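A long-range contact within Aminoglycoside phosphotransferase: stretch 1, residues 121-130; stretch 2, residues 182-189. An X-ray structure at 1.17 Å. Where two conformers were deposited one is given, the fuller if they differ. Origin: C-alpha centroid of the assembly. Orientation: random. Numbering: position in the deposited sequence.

Stretch 1 121-130: PPEKCPFTRE
Stretch 2 (182-189) QTVVCHGD

The contact between residues 121-130 and 182-189 of this aminoglycoside phosphotransferase shows how a loop can be fastened to a strand and its flanking residues by an apolar patch at one end and an arginine-to-carbonyl hydrogen bond at the other, with a water bridge besides. No backbone hydrogen bonds link the stretches, and together they bury 352 Å². The register runs the same way along both stretches: Pro122 CA lies 5.4 Å from Val184 CA, and Arg129 CA 7.0 Å from Gly188 CA.

At the first point, a 3-10 segment, 122-124, is closed by Lys124 N donating to Pro121 O (3.0 Å) and Cys125 N to Pro122 O (3.1 Å). In this turn the CA-to-CB bonds of Pro122 and Cys125 both point toward the other stretch, which includes the strand, 184-186. Pro122, its ring C-gamma endo, packs CG 3.6 Å from Thr183 O and CB 3.8 Å from Thr183 CG2. Val185, in rotamer t, places CG2 3.8 Å from Cys125 CB and 3.9 Å from Pro122 CA, so one methyl serves both residues. Cys125 is also t, and its SG accepts from Phe127 N at 3.5 Å.

Between the anchors the loop stands off: Pro126, Phe127 and Thr128, the last two extended, make no contact.

At the second point Arg129 (phi/psi -140/50; chi1 p, chi2 140°, chi3 m) runs its aliphatic part past Cys186, with CD 4.4 Å from Cys186 CB, and NH1 donates to Gly188 O at 3.0 Å. The acceptor lies near the guanidinium plane, at its edge. Gly188 adopts phi/psi 103/-19, where a CB would jam against the preceding carbonyl O.

Water adds a third link, donating to Glu130 OE2 and Thr183 OG1, with its O 2.6 Å from each; Glu130 is m,t and Thr183 m.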

# COMPACT_ATOMS: atom_id res chain seq x y z
N PRO A 121 -4.38 18.23 -3.48
CA PRO A 121 -5.33 18.84 -2.56
C PRO A 121 -6.34 17.86 -2.01
O PRO A 121 -7.09 17.27 -2.77
CB PRO A 121 -6.01 19.93 -3.43
CG PRO A 121 -5.74 19.50 -4.82
CD PRO A 121 -4.46 18.77 -4.83
N PRO A 122 -6.33 17.61 -0.71
CA PRO A 122 -7.08 16.43 -0.26
C PRO A 122 -8.56 16.54 -0.43
O PRO A 122 -9.26 15.52 -0.63
CB PRO A 122 -6.65 16.26 1.20
CG PRO A 122 -6.07 17.48 1.58
CD PRO A 122 -5.52 18.18 0.37
N GLU A 123 -9.09 17.76 -0.34
CA GLU A 123 -10.54 17.97 -0.51
C GLU A 123 -11.00 17.68 -1.95
O GLU A 123 -12.21 17.49 -2.14
CB GLU A 123 -10.94 19.38 -0.09
CG GLU A 123 -10.61 20.51 -1.03
CD GLU A 123 -9.13 20.89 -1.19
OE1 GLU A 123 -8.21 20.35 -0.52
OE2 GLU A 123 -8.94 21.86 -1.98
N LYS A 124 -10.07 17.61 -2.90
CA LYS A 124 -10.41 17.30 -4.27
C LYS A 124 -10.26 15.81 -4.57
O LYS A 124 -10.57 15.36 -5.67
CB LYS A 124 -9.58 18.14 -5.21
CG LYS A 124 -9.80 19.65 -4.93
CD LYS A 124 -9.17 20.45 -6.05
CE LYS A 124 -9.03 21.93 -5.74
NZ LYS A 124 -10.00 22.44 -4.81
N CYS A 125 -9.75 15.07 -3.63
CA CYS A 125 -9.60 13.63 -3.89
C CYS A 125 -10.94 12.97 -3.80
O CYS A 125 -11.63 13.14 -2.83
CB CYS A 125 -8.64 13.03 -2.85
SG CYS A 125 -8.22 11.33 -3.18
N PRO A 126 -11.31 12.12 -4.76
CA PRO A 126 -12.56 11.38 -4.65
C PRO A 126 -12.57 10.31 -3.57
O PRO A 126 -13.63 9.79 -3.21
CB PRO A 126 -12.64 10.60 -6.04
CG PRO A 126 -11.84 11.43 -6.92
CD PRO A 126 -10.71 11.95 -6.13
N PHE A 127 -11.39 9.96 -3.09
CA PHE A 127 -11.21 8.73 -2.29
C PHE A 127 -10.75 9.07 -0.88
O PHE A 127 -10.00 10.04 -0.66
CB PHE A 127 -10.12 7.88 -2.95
CG PHE A 127 -10.40 7.64 -4.41
CD1 PHE A 127 -11.40 6.84 -4.80
CD2 PHE A 127 -9.64 8.27 -5.36
CE1 PHE A 127 -11.68 6.62 -6.15
CE2 PHE A 127 -9.90 8.08 -6.71
CZ PHE A 127 -10.94 7.27 -7.11
N THR A 128 -11.17 8.22 0.05
CA THR A 128 -10.78 8.33 1.44
C THR A 128 -10.28 6.99 1.98
O THR A 128 -10.77 5.94 1.60
CB THR A 128 -11.92 8.84 2.29
OG1 THR A 128 -12.96 7.85 2.38
CG2 THR A 128 -12.41 10.18 1.86
N ARG A 129 -9.34 7.08 2.92
CA ARG A 129 -9.00 5.91 3.78
C ARG A 129 -8.79 6.47 5.19
O ARG A 129 -7.80 6.23 5.86
CB ARG A 129 -7.78 5.12 3.28
CG ARG A 129 -6.50 5.88 3.15
CD ARG A 129 -5.32 5.07 3.61
NE ARG A 129 -5.45 4.85 5.08
CZ ARG A 129 -4.68 4.04 5.80
NH1 ARG A 129 -3.74 3.26 5.28
NH2 ARG A 129 -4.79 4.10 7.12
N GLU A 130 -9.77 7.25 5.64
CA GLU A 130 -9.69 7.97 6.87
C GLU A 130 -9.87 7.02 8.05
O GLU A 130 -10.31 5.86 7.90
CB GLU A 130 -10.64 9.17 6.90
CG GLU A 130 -10.21 10.29 5.99
CD GLU A 130 -11.28 11.22 5.58
OE1 GLU A 130 -12.51 10.82 5.61
OE2 GLU A 130 -10.96 12.36 5.17
N GLN A 182 -4.17 17.59 9.71
CA GLN A 182 -3.08 17.34 8.76
C GLN A 182 -3.61 16.08 7.99
O GLN A 182 -3.47 14.96 8.40
CB GLN A 182 -1.76 16.96 9.45
CG GLN A 182 -1.12 18.02 10.39
CD GLN A 182 -0.10 17.54 11.46
OE1 GLN A 182 0.33 16.47 11.48
NE2 GLN A 182 0.24 18.44 12.36
N THR A 183 -4.45 16.33 7.03
CA THR A 183 -4.82 15.31 6.07
C THR A 183 -4.07 15.53 4.75
O THR A 183 -3.87 16.67 4.32
CB THR A 183 -6.35 15.39 5.81
OG1 THR A 183 -7.07 14.95 6.94
CG2 THR A 183 -6.87 14.59 4.60
N VAL A 184 -3.71 14.42 4.15
CA VAL A 184 -3.10 14.39 2.83
C VAL A 184 -3.76 13.28 2.02
O VAL A 184 -4.48 12.44 2.56
CB VAL A 184 -1.58 14.16 2.89
CG1 VAL A 184 -0.87 15.20 3.71
CG2 VAL A 184 -1.26 12.78 3.41
N VAL A 185 -3.49 13.25 0.70
CA VAL A 185 -3.81 12.08 -0.11
C VAL A 185 -2.71 11.06 0.08
O VAL A 185 -1.58 11.24 -0.36
CB VAL A 185 -3.97 12.42 -1.59
CG1 VAL A 185 -4.27 11.17 -2.38
CG2 VAL A 185 -5.03 13.51 -1.80
N CYS A 186 -3.02 10.00 0.84
CA CYS A 186 -2.10 8.92 1.09
C CYS A 186 -2.13 7.86 -0.04
O CYS A 186 -3.17 7.59 -0.62
CB CYS A 186 -2.42 8.20 2.40
SG CYS A 186 -1.89 9.05 3.88
N HIS A 187 -0.97 7.27 -0.27
CA HIS A 187 -0.90 6.05 -1.08
C HIS A 187 -1.81 4.95 -0.52
O HIS A 187 -2.48 4.26 -1.28
CB HIS A 187 0.57 5.59 -1.08
CG HIS A 187 0.75 4.28 -1.74
ND1 HIS A 187 0.44 3.10 -1.13
CD2 HIS A 187 1.20 3.99 -2.98
CE1 HIS A 187 0.66 2.13 -2.01
NE2 HIS A 187 1.15 2.65 -3.13
N GLY A 188 -1.76 4.81 0.79
CA GLY A 188 -2.65 3.93 1.50
C GLY A 188 -2.06 2.62 1.94
O GLY A 188 -2.64 1.99 2.83
N ASP A 189 -0.95 2.21 1.35
CA ASP A 189 -0.23 1.00 1.75
C ASP A 189 1.25 1.20 1.39
O ASP A 189 1.82 0.50 0.55
CB ASP A 189 -0.81 -0.24 1.10
CG ASP A 189 -0.12 -1.51 1.50
OD1 ASP A 189 0.47 -1.54 2.59
OD2 ASP A 189 -0.18 -2.49 0.72
O HOH W 1 -9.48 14.06 6.56